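Local atomic coordinates of sensor protein (Haloarcula marismortui ATCC 43049, PDB entry 3BWL), a protein that probably works as a sensor histidine kinase that passes phosphate from ATP to a protein histidine, and is represented here by its PAS domain. Residues P27-V32 with N43-A48; A48-D53 with Y93-G98; R86-G91 with E104-R109. All blocks are in the same frame, centred on the assembly; numbering follows the deposited sequence.

Contact 1 of 3, residues P27-V32 with N43-A48; sequences PDMIDV and NQRFCA. With I3A (1H-indole-3-carbaldehyde), chain F.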
loop_
_atom_site.group_PDB
_atom_site.type_symbol
_atom_site.label_atom_id
_atom_site.label_comp_id
_atom_site.label_asym_id
_atom_site.label_seq_id
_atom_site.Cartn_x
_atom_site.Cartn_y
_atom_site.Cartn_z
ATOM N N PRO A 27 -6.636 0.080 1.425
ATOM C CA PRO A 27 -7.637 0.624 2.374
ATOM C C PRO A 27 -7.130 1.901 3.047
ATOM O O PRO A 27 -7.924 2.690 3.561
ATOM C CB PRO A 27 -7.854 -0.501 3.380
ATOM C CG PRO A 27 -6.627 -1.386 3.248
ATOM C CD PRO A 27 -6.199 -1.276 1.801
ATOM N N ASP A 28 -5.799 2.093 3.034
ATOM C CA ASP A 28 -5.186 3.318 3.552
ATOM C C ASP A 28 -4.786 4.250 2.405
ATOM O O ASP A 28 -4.563 3.823 1.272
ATOM C CB ASP A 28 -3.954 3.008 4.416
ATOM C CG ASP A 28 -4.308 2.286 5.702
ATOM O OD1 ASP A 28 -5.284 2.651 6.384
ATOM O OD2 ASP A 28 -3.596 1.322 6.035
HETATM N N MSE A 29 -4.780 5.543 2.700
HETATM C CA MSE A 29 -4.466 6.573 1.692
HETATM C C MSE A 29 -2.977 6.520 1.376
HETATM O O MSE A 29 -2.160 6.282 2.299
HETATM C CB MSE A 29 -4.791 7.944 2.269
HETATM C CG MSE A 29 -6.243 8.044 2.731
HETATM SE SE MSE A 29 -6.549 9.568 3.875
HETATM C CE MSE A 29 -6.054 10.982 2.682
ATOM N N ILE A 30 -2.622 6.735 0.093
ATOM C CA ILE A 30 -1.222 6.787 -0.314
ATOM C C ILE A 30 -0.928 8.079 -1.097
ATOM O O ILE A 30 -1.680 8.450 -1.999
ATOM C CB ILE A 30 -0.897 5.612 -1.237
ATOM C CG1 ILE A 30 -1.234 4.288 -0.546
ATOM C CG2 ILE A 30 0.628 5.688 -1.653
ATOM C CD1 ILE A 30 -0.989 3.018 -1.465
ATOM N N ASP A 31 0.151 8.773 -0.751
ATOM C CA ASP A 31 0.611 9.855 -1.596
ATOM C C ASP A 31 2.121 9.723 -1.714
ATOM O O ASP A 31 2.785 9.098 -0.840
ATOM C CB ASP A 31 0.218 11.238 -1.042
ATOM C CG ASP A 31 0.829 11.530 0.327
ATOM O OD1 ASP A 31 0.205 11.199 1.365
ATOM O OD2 ASP A 31 1.932 12.164 0.367
ATOM N N VAL A 32 2.634 10.252 -2.818
ATOM C CA VAL A 32 4.069 10.313 -3.107
ATOM C C VAL A 32 4.460 11.786 -3.202
ATOM O O VAL A 32 3.802 12.546 -3.940
ATOM C CB VAL A 32 4.421 9.565 -4.448
ATOM C CG1 VAL A 32 5.931 9.626 -4.709
ATOM C CG2 VAL A 32 3.976 8.101 -4.344
ATOM N N ASN A 43 -3.135 7.835 -4.614
ATOM C CA ASN A 43 -4.055 6.774 -4.996
ATOM C C ASN A 43 -5.515 7.236 -4.888
ATOM O O ASN A 43 -5.803 8.333 -4.409
ATOM C CB ASN A 43 -3.796 5.452 -4.228
ATOM C CG ASN A 43 -4.293 5.482 -2.757
ATOM O OD1 ASN A 43 -4.518 6.549 -2.155
ATOM N ND2 ASN A 43 -4.450 4.293 -2.180
ATOM N N GLN A 44 -6.420 6.427 -5.416
ATOM C CA GLN A 44 -7.839 6.806 -5.423
ATOM C C GLN A 44 -8.353 6.951 -3.992
ATOM O O GLN A 44 -9.178 7.837 -3.720
ATOM C CB GLN A 44 -8.701 5.831 -6.241
ATOM C CG GLN A 44 -10.222 6.122 -6.114
ATOM C CD GLN A 44 -10.666 7.370 -6.863
ATOM O OE1 GLN A 44 -10.586 7.432 -8.090
ATOM N NE2 GLN A 44 -11.165 8.362 -6.125
ATOM N N ARG A 45 -7.833 6.119 -3.072
ATOM C CA ARG A 45 -8.247 6.185 -1.666
ATOM C C ARG A 45 -7.990 7.607 -1.076
ATOM O O ARG A 45 -8.834 8.148 -0.370
ATOM C CB ARG A 45 -7.556 5.098 -0.829
ATOM C CG ARG A 45 -8.135 4.978 0.598
ATOM C CD ARG A 45 -9.529 4.399 0.651
ATOM N NE ARG A 45 -9.495 2.988 0.209
ATOM C CZ ARG A 45 -10.543 2.168 0.095
ATOM N NH1 ARG A 45 -11.762 2.580 0.380
ATOM N NH2 ARG A 45 -10.360 0.904 -0.300
ATOM N N PHE A 46 -6.823 8.166 -1.350
ATOM C CA PHE A 46 -6.482 9.518 -0.884
ATOM C C PHE A 46 -7.536 10.518 -1.351
ATOM O O PHE A 46 -8.070 11.282 -0.548
ATOM C CB PHE A 46 -5.096 9.898 -1.408
ATOM C CG PHE A 46 -4.603 11.225 -0.905
ATOM C CD1 PHE A 46 -3.678 11.271 0.127
ATOM C CD2 PHE A 46 -5.060 12.409 -1.466
ATOM C CE1 PHE A 46 -3.209 12.496 0.623
ATOM C CE2 PHE A 46 -4.612 13.659 -0.992
ATOM C CZ PHE A 46 -3.666 13.698 0.035
ATOM N N CYS A 47 -7.831 10.505 -2.658
ATOM C CA CYS A 47 -8.779 11.445 -3.273
ATOM C C CYS A 47 -10.201 11.249 -2.710
ATOM O O CYS A 47 -10.894 12.234 -2.314
ATOM C CB CYS A 47 -8.762 11.253 -4.794
ATOM S SG CYS A 47 -7.196 11.691 -5.501
ATOM N N ALA A 48 -10.637 9.991 -2.683
ATOM C CA ALA A 48 -11.961 9.651 -2.184
ATOM C C ALA A 48 -12.157 10.048 -0.720
ATOM O O ALA A 48 -13.158 10.664 -0.386
ATOM C CB ALA A 48 -12.227 8.184 -2.345
HETATM O O I3A F . 2.682 12.693 2.923
HETATM C "C3'" I3A F . 1.719 12.945 3.640
HETATM C C3 I3A F . 1.880 13.863 4.821
HETATM C C2 I3A F . 0.750 14.226 5.602
HETATM N N I3A F . 1.295 15.075 6.535
HETATM C C8 I3A F . 2.634 15.258 6.351
HETATM C C9 I3A F . 3.052 14.521 5.247
HETATM C C4 I3A F . 4.407 14.519 4.853
HETATM C C5 I3A F . 5.336 15.320 5.568
HETATM C C6 I3A F . 4.909 16.094 6.660
HETATM C C7 I3A F . 3.557 16.050 7.054
#
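Methyl CE of Met29, a selenomethionine here, lies over one face of the Phe46 ring, 3.9 Å from its centroid. Phe46 CG, anti to the backbone N (chi1 -176°), leaves helix 44-50 toward strand 29-33, and Asp31 OD1 approaches ring atom CE1 obliquely. The other flat group, the Asn43 amide, is gripped through OD1 from opposite faces of its plane: Ile30 N donates across the contact at 2.9 Å, and Phe46 N donates from the helix that Asn43 N-caps. Asn43 N donates to Ile30 O at 3.1 Å; with OD1 taking the Ile30 N-H in place of a backbone carbonyl, the two bonds extend the pairing of strands 29-33 and 39-42 by one residue. ND2 lies 3.6 Å from Ile30 CG1, donates weakly to Asp28 O and has a further partner in Phe23 O. Beside this pair, the bent chain of Arg45 passes Pro27, NE standing 3.7 Å from Pro27 CA while donating to Ser26 O. Asn43 thus helps to tie the start of a PAS-domain helix to the sheet. Further along the strand Asp31 OD2 lies 2.7 Å from the aldehyde O of the bound indole, a spacing that suggests the acid group holds a proton.

Contact 2 of 3, residues A48-D53 with Y93-G98; sequences AELGYD and YERRDG. With I3A (1H-indole-3-carbaldehyde), chain F.
Leu50 and Tyr93 meet at about a right angle in the buried part of this contact, CD2 of the leucine lying 3.6 Å from Tyr93 CB while CD1 sits over the face of the tyrosine ring. The far end of that ring reaches the indole pocket, its OH 3.2 Å from C2 of the ligand and bonded to Ser122. Beside them Leu50 O accepts from Arg96 N at 2.8 Å in a nearly straight bond (170°). Tyr52 adds its ring: Arg96 CB lies over one face, offset toward the rim and 3.9 Å from the centroid, and Arg96 CG, anti to its backbone N (chi1 -163°), continues past ring atom CE1. Arg96 CD then passes 3.3 Å from Gly51 O, and NE ends in a salt bridge with Glu56. Gly51 is the C-prime residue of the Schellman motif that ends helix 44-50, and this helix end packs on the type I turn Arg95-Gly98 between strands 86-94 and 100-112 of the PAS sheet. The outer side is looser and wetter. Arg95 NE makes a weak, bent bond to Glu49 O, and a water joins Arg95 NH2 to Glu49 OE1. Glu49 OE2 forms a salt bridge with Arg86 of the second subunit, and Arg95 NH1 hydrogen-bonds Ser99.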
loop_
_atom_site.group_PDB
_atom_site.type_symbol
_atom_site.label_atom_id
_atom_site.label_comp_id
_atom_site.label_asym_id
_atom_site.label_seq_id
_atom_site.Cartn_x
_atom_site.Cartn_y
_atom_site.Cartn_z
ATOM N N ALA A 48 -10.637 9.991 -2.683
ATOM C CA ALA A 48 -11.961 9.651 -2.184
ATOM C C ALA A 48 -12.157 10.048 -0.720
ATOM O O ALA A 48 -13.158 10.664 -0.386
ATOM C CB ALA A 48 -12.227 8.184 -2.345
ATOM N N GLU A 49 -11.210 9.687 0.134
ATOM C CA GLU A 49 -11.304 9.975 1.586
ATOM C C GLU A 49 -11.375 11.491 1.829
ATOM O O GLU A 49 -12.141 11.936 2.679
ATOM C CB GLU A 49 -10.126 9.372 2.340
ATOM C CG GLU A 49 -10.159 7.787 2.423
ATOM C CD GLU A 49 -10.950 7.244 3.608
ATOM O OE1 GLU A 49 -11.964 7.859 4.014
ATOM O OE2 GLU A 49 -10.524 6.205 4.167
ATOM N N LEU A 50 -10.634 12.277 1.056
ATOM C CA LEU A 50 -10.625 13.749 1.245
ATOM C C LEU A 50 -11.662 14.504 0.422
ATOM O O LEU A 50 -11.863 15.685 0.642
ATOM C CB LEU A 50 -9.212 14.308 1.010
ATOM C CG LEU A 50 -8.180 13.765 2.015
ATOM C CD1 LEU A 50 -6.883 14.541 1.840
ATOM C CD2 LEU A 50 -8.664 13.872 3.456
ATOM N N GLY A 51 -12.334 13.804 -0.493
ATOM C CA GLY A 51 -13.382 14.391 -1.371
ATOM C C GLY A 51 -12.887 15.212 -2.552
ATOM O O GLY A 51 -13.617 16.057 -3.089
ATOM N N TYR A 52 -11.643 15.002 -2.955
ATOM C CA TYR A 52 -11.067 15.750 -4.085
ATOM C C TYR A 52 -10.894 14.878 -5.308
ATOM O O TYR A 52 -10.737 13.665 -5.183
ATOM C CB TYR A 52 -9.678 16.257 -3.710
ATOM C CG TYR A 52 -9.708 17.416 -2.764
ATOM C CD1 TYR A 52 -10.056 18.678 -3.222
ATOM C CD2 TYR A 52 -9.420 17.238 -1.406
ATOM C CE1 TYR A 52 -10.094 19.731 -2.394
ATOM C CE2 TYR A 52 -9.457 18.320 -0.542
ATOM C CZ TYR A 52 -9.799 19.557 -1.063
ATOM O OH TYR A 52 -9.877 20.658 -0.281
ATOM N N ASP A 53 -10.949 15.496 -6.488
ATOM C CA ASP A 53 -10.533 14.832 -7.715
ATOM C C ASP A 53 -9.015 14.908 -7.720
ATOM O O ASP A 53 -8.439 15.875 -7.209
ATOM C CB ASP A 53 -11.081 15.572 -8.940
ATOM C CG ASP A 53 -10.829 14.822 -10.245
ATOM O OD1 ASP A 53 -11.541 13.827 -10.512
ATOM O OD2 ASP A 53 -9.920 15.227 -11.003
ATOM N N TYR A 93 -5.872 15.811 8.285
ATOM C CA TYR A 93 -6.286 16.236 6.957
ATOM C C TYR A 93 -7.584 17.035 7.006
ATOM O O TYR A 93 -8.453 16.749 7.810
ATOM C CB TYR A 93 -6.496 15.030 6.033
ATOM C CG TYR A 93 -5.206 14.330 5.632
ATOM C CD1 TYR A 93 -4.128 15.064 5.116
ATOM C CD2 TYR A 93 -5.084 12.945 5.709
ATOM C CE1 TYR A 93 -2.959 14.424 4.724
ATOM C CE2 TYR A 93 -3.909 12.271 5.317
ATOM C CZ TYR A 93 -2.847 13.032 4.848
ATOM O OH TYR A 93 -1.692 12.404 4.475
ATOM N N GLU A 94 -7.657 18.027 6.138
ATOM C CA GLU A 94 -8.875 18.797 5.919
ATOM C C GLU A 94 -9.497 18.325 4.621
ATOM O O GLU A 94 -8.870 18.410 3.538
ATOM C CB GLU A 94 -8.526 20.267 5.801
ATOM C CG GLU A 94 -9.740 21.175 5.791
ATOM C CD GLU A 94 -9.319 22.638 5.774
ATOM O OE1 GLU A 94 -8.422 23.003 4.971
ATOM O OE2 GLU A 94 -9.858 23.426 6.573
ATOM N N ARG A 95 -10.713 17.799 4.726
ATOM C CA ARG A 95 -11.461 17.396 3.555
ATOM C C ARG A 95 -11.980 18.610 2.757
ATOM O O ARG A 95 -12.084 19.746 3.300
ATOM C CB ARG A 95 -12.650 16.515 3.951
ATOM C CG ARG A 95 -12.257 15.240 4.752
ATOM C CD ARG A 95 -13.383 14.233 4.581
ATOM N NE ARG A 95 -13.129 13.013 5.339
ATOM C CZ ARG A 95 -13.310 12.873 6.656
ATOM N NH1 ARG A 95 -13.709 13.898 7.413
ATOM N NH2 ARG A 95 -13.035 11.682 7.241
ATOM N N ARG A 96 -12.380 18.350 1.506
ATOM C CA ARG A 96 -12.963 19.426 0.681
ATOM C C ARG A 96 -14.111 20.150 1.377
ATOM O O ARG A 96 -14.225 21.387 1.306
ATOM C CB ARG A 96 -13.445 18.890 -0.649
ATOM C CG ARG A 96 -13.660 19.995 -1.699
ATOM C CD ARG A 96 -13.928 19.316 -3.055
ATOM N NE ARG A 96 -13.896 20.241 -4.185
ATOM C CZ ARG A 96 -14.901 21.056 -4.506
ATOM N NH1 ARG A 96 -14.796 21.862 -5.564
ATOM N NH2 ARG A 96 -16.007 21.080 -3.759
ATOM N N ASP A 97 -14.959 19.379 2.053
ATOM C CA ASP A 97 -16.115 19.926 2.754
ATOM C C ASP A 97 -15.800 20.581 4.112
ATOM O O ASP A 97 -16.725 21.044 4.802
ATOM C CB ASP A 97 -17.200 18.840 2.886
ATOM C CG ASP A 97 -16.828 17.707 3.858
ATOM O OD1 ASP A 97 -15.788 17.810 4.548
ATOM O OD2 ASP A 97 -17.584 16.693 3.936
ATOM N N GLY A 98 -14.519 20.600 4.508
ATOM C CA GLY A 98 -14.091 21.273 5.721
ATOM C C GLY A 98 -14.066 20.414 6.962
ATOM O O GLY A 98 -13.584 20.850 8.019
HETATM O O I3A F . 2.682 12.693 2.923
HETATM C "C3'" I3A F . 1.719 12.945 3.640
HETATM C C3 I3A F . 1.880 13.863 4.821
HETATM C C2 I3A F . 0.750 14.226 5.602
HETATM N N I3A F . 1.295 15.075 6.535
HETATM C C8 I3A F . 2.634 15.258 6.351
HETATM C C9 I3A F . 3.052 14.521 5.247
HETATM C C4 I3A F . 4.407 14.519 4.853
HETATM C C5 I3A F . 5.336 15.320 5.568
HETATM C C6 I3A F . 4.909 16.094 6.660
HETATM C C7 I3A F . 3.557 16.050 7.054
HETATM O O HOH W 1 -13.252 9.954 4.903
HETATM O O HOH W 2 -15.172 16.510 1.353
HETATM O O HOH W 3 -8.740 20.299 1.952
#

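Contact 3 of 3, residues R86-G91 with E104-R109; sequences RRKFEG and EVHLLR. With I3A (1H-indole-3-carbaldehyde), chain F.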
loop_
_atom_site.group_PDB
_atom_site.type_symbol
_atom_site.label_atom_id
_atom_site.label_comp_id
_atom_site.label_asym_id
_atom_site.label_seq_id
_atom_site.Cartn_x
_atom_site.Cartn_y
_atom_site.Cartn_z
ATOM N N ARG A 86 12.109 5.432 7.807
ATOM C CA ARG A 86 10.653 5.500 8.018
ATOM C C ARG A 86 10.363 6.117 9.370
ATOM O O ARG A 86 11.100 5.897 10.346
ATOM C CB ARG A 86 10.045 4.091 8.040
ATOM C CG ARG A 86 10.152 3.313 6.757
ATOM C CD ARG A 86 9.538 1.921 6.895
ATOM N NE ARG A 86 10.350 1.059 7.772
ATOM C CZ ARG A 86 9.931 -0.064 8.374
ATOM N NH1 ARG A 86 8.669 -0.510 8.272
ATOM N NH2 ARG A 86 10.785 -0.746 9.125
ATOM N N ARG A 87 9.289 6.900 9.432
ATOM C CA ARG A 87 8.796 7.491 10.670
ATOM C C ARG A 87 7.278 7.475 10.681
ATOM O O ARG A 87 6.652 7.630 9.638
ATOM C CB ARG A 87 9.227 8.954 10.781
ATOM C CG ARG A 87 10.679 9.147 10.938
ATOM C CD ARG A 87 10.963 10.530 11.538
ATOM N NE ARG A 87 12.309 10.895 11.175
ATOM C CZ ARG A 87 12.727 12.137 10.979
ATOM N NH1 ARG A 87 11.893 13.164 11.131
ATOM N NH2 ARG A 87 13.999 12.351 10.644
ATOM N N LYS A 88 6.690 7.307 11.862
ATOM C CA LYS A 88 5.249 7.470 12.050
ATOM C C LYS A 88 4.959 8.735 12.878
ATOM O O LYS A 88 5.628 9.022 13.879
ATOM C CB LYS A 88 4.669 6.258 12.785
ATOM C CG LYS A 88 4.863 4.946 12.068
ATOM C CD LYS A 88 4.046 3.844 12.689
ATOM C CE LYS A 88 4.674 3.325 13.960
ATOM N NZ LYS A 88 3.884 2.161 14.488
ATOM N N PHE A 89 3.961 9.500 12.460
ATOM C CA PHE A 89 3.596 10.718 13.162
ATOM C C PHE A 89 2.160 11.072 12.834
ATOM O O PHE A 89 1.609 10.617 11.830
ATOM C CB PHE A 89 4.504 11.900 12.762
ATOM C CG PHE A 89 4.488 12.203 11.266
ATOM C CD1 PHE A 89 3.575 13.112 10.731
ATOM C CD2 PHE A 89 5.394 11.576 10.409
ATOM C CE1 PHE A 89 3.556 13.379 9.369
ATOM C CE2 PHE A 89 5.394 11.834 9.033
ATOM C CZ PHE A 89 4.470 12.749 8.510
ATOM N N GLU A 90 1.591 11.953 13.644
ATOM C CA GLU A 90 0.200 12.320 13.497
ATOM C C GLU A 90 0.039 13.517 12.568
ATOM O O GLU A 90 0.851 14.448 12.582
ATOM C CB GLU A 90 -0.399 12.597 14.891
ATOM C CG GLU A 90 -1.793 13.195 14.888
ATOM C CD GLU A 90 -2.318 13.574 16.298
ATOM O OE1 GLU A 90 -1.547 13.597 17.286
ATOM O OE2 GLU A 90 -3.538 13.865 16.394
ATOM N N GLY A 91 -1.038 13.492 11.785
ATOM C CA GLY A 91 -1.434 14.641 10.976
ATOM C C GLY A 91 -2.932 14.814 11.081
ATOM O O GLY A 91 -3.600 14.006 11.747
ATOM N N GLU A 104 -2.600 8.780 11.290
ATOM C CA GLU A 104 -1.197 8.488 11.516
ATOM C C GLU A 104 -0.565 8.223 10.169
ATOM O O GLU A 104 -0.984 7.284 9.440
ATOM C CB GLU A 104 -0.987 7.288 12.433
ATOM C CG GLU A 104 0.504 6.996 12.649
ATOM C CD GLU A 104 0.745 5.770 13.494
ATOM O OE1 GLU A 104 0.412 4.647 13.040
ATOM O OE2 GLU A 104 1.296 5.911 14.607
ATOM N N VAL A 105 0.452 9.033 9.859
ATOM C CA VAL A 105 1.178 8.917 8.605
ATOM C C VAL A 105 2.396 8.051 8.827
ATOM O O VAL A 105 3.144 8.260 9.812
ATOM C CB VAL A 105 1.697 10.318 8.113
ATOM C CG1 VAL A 105 2.354 10.178 6.786
ATOM C CG2 VAL A 105 0.556 11.305 7.995
ATOM N N HIS A 106 2.566 7.032 7.991
ATOM C CA HIS A 106 3.839 6.278 7.991
ATOM C C HIS A 106 4.590 6.734 6.740
ATOM O O HIS A 106 4.176 6.439 5.618
ATOM C CB HIS A 106 3.580 4.738 7.977
ATOM C CG HIS A 106 4.748 3.915 8.416
ATOM N ND1 HIS A 106 4.670 2.549 8.584
ATOM C CD2 HIS A 106 6.025 4.261 8.733
ATOM C CE1 HIS A 106 5.848 2.083 8.986
ATOM N NE2 HIS A 106 6.683 3.103 9.100
ATOM N N LEU A 107 5.707 7.469 6.957
ATOM C CA LEU A 107 6.391 8.100 5.875
ATOM C C LEU A 107 7.756 7.446 5.622
ATOM O O LEU A 107 8.497 7.135 6.568
ATOM C CB LEU A 107 6.584 9.580 6.221
ATOM C CG LEU A 107 7.250 10.518 5.210
ATOM C CD1 LEU A 107 6.344 10.663 4.004
ATOM C CD2 LEU A 107 7.415 11.894 5.827
ATOM N N LEU A 108 8.081 7.279 4.341
ATOM C CA LEU A 108 9.329 6.643 3.910
ATOM C C LEU A 108 10.055 7.548 2.935
ATOM O O LEU A 108 9.425 8.065 2.025
ATOM C CB LEU A 108 8.981 5.334 3.156
ATOM C CG LEU A 108 10.125 4.642 2.401
ATOM C CD1 LEU A 108 11.269 4.135 3.344
ATOM C CD2 LEU A 108 9.614 3.502 1.537
ATOM N N ARG A 109 11.373 7.747 3.094
ATOM C CA ARG A 109 12.159 8.405 2.053
ATOM C C ARG A 109 12.811 7.267 1.278
ATOM O O ARG A 109 13.374 6.351 1.895
ATOM C CB ARG A 109 13.272 9.307 2.653
ATOM C CG ARG A 109 14.109 9.994 1.550
ATOM C CD ARG A 109 15.033 11.113 2.082
ATOM N NE ARG A 109 15.067 12.213 1.120
ATOM C CZ ARG A 109 15.277 13.499 1.409
ATOM N NH1 ARG A 109 15.527 13.897 2.651
ATOM N NH2 ARG A 109 15.242 14.390 0.432
HETATM O O I3A F . 2.682 12.693 2.923
HETATM C "C3'" I3A F . 1.719 12.945 3.640
HETATM C C3 I3A F . 1.880 13.863 4.821
HETATM C C2 I3A F . 0.750 14.226 5.602
HETATM N N I3A F . 1.295 15.075 6.535
HETATM C C8 I3A F . 2.634 15.258 6.351
HETATM C C9 I3A F . 3.052 14.521 5.247
HETATM C C4 I3A F . 4.407 14.519 4.853
HETATM C C5 I3A F . 5.336 15.320 5.568
HETATM C C6 I3A F . 4.909 16.094 6.660
HETATM C C7 I3A F . 3.557 16.050 7.054
HETATM O O HOH W 4 1.076 2.503 14.668
#
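Arg87 O receives Leu107 N at 2.8 Å, in an almost linear bond (176°), and is also approached by His106 CA in a longer C-H...O contact and by CD2 at the edge of the His106 ring. Leu107 O takes Arg87 N in return, and Phe89 and Val105 repeat the exchange two residues on, so that two hydrogen-bonded pairs alternate with non-hydrogen-bonded ones in this antiparallel hairpin at the margin of the PAS sheet. On one face Phe89, Val105 and Leu107 pack apolarly, next to Arg87, which turns to Glu85 and Phe81. Phe89 CG stands between its backbone N and carbonyl carbon (chi1 58°), and the ring lies alongside Val105, whose CB sits over one face 3.9 Å from the centroid; Leu107 CD2 comes to the ring edge, 3.8 Å from CE2. The indole meets this ring too, its C7 3.5 Å from Phe89 CE1, and Val105 CG2 lies 3.8 Å from its C2. On the reverse face Lys88 CG lies over one face of the His106 ring, offset toward the rim, and Arg86 CB touches NE2. Lys88 NZ stays beyond salt-bridge range of Glu104 OE1, but a water spans the two. Polar ends here serve the second subunit: Arg86 pairs with its Glu49, Glu104 with its Arg123, and His106 ND1 bonds its Asp28. Phe89 and Val105 thus line the indole pocket while the reverse face joins the dimer, where Asp28 of the second subunit would tend to stabilise a positive imidazole and Arg86 and Lys88 would oppose it, leaving the charge of His106 open.

Along the chain contact 1 closes before contact 2 opens, and the two share Ala48 and helix 44-50; their centres are 11 Å apart, and Met29 of contact 1 packs on Leu50 and Tyr93 of contact 2. Contact 3 uses the earlier part of strand 86-94, whose end belongs to contact 2, so the segments of contacts 2 and 3 alternate in sequence although their centres are 20 Å apart. Contact 1 and contact 3 do not touch. All three reach one antiparallel sheet and the same indole, which illustrates how a PAS fold gathers distant pieces of sequence round a single pocket. All three also meet the second subunit, contact 2 through Glu49 alone, which places pocket and dimer interface on shared elements.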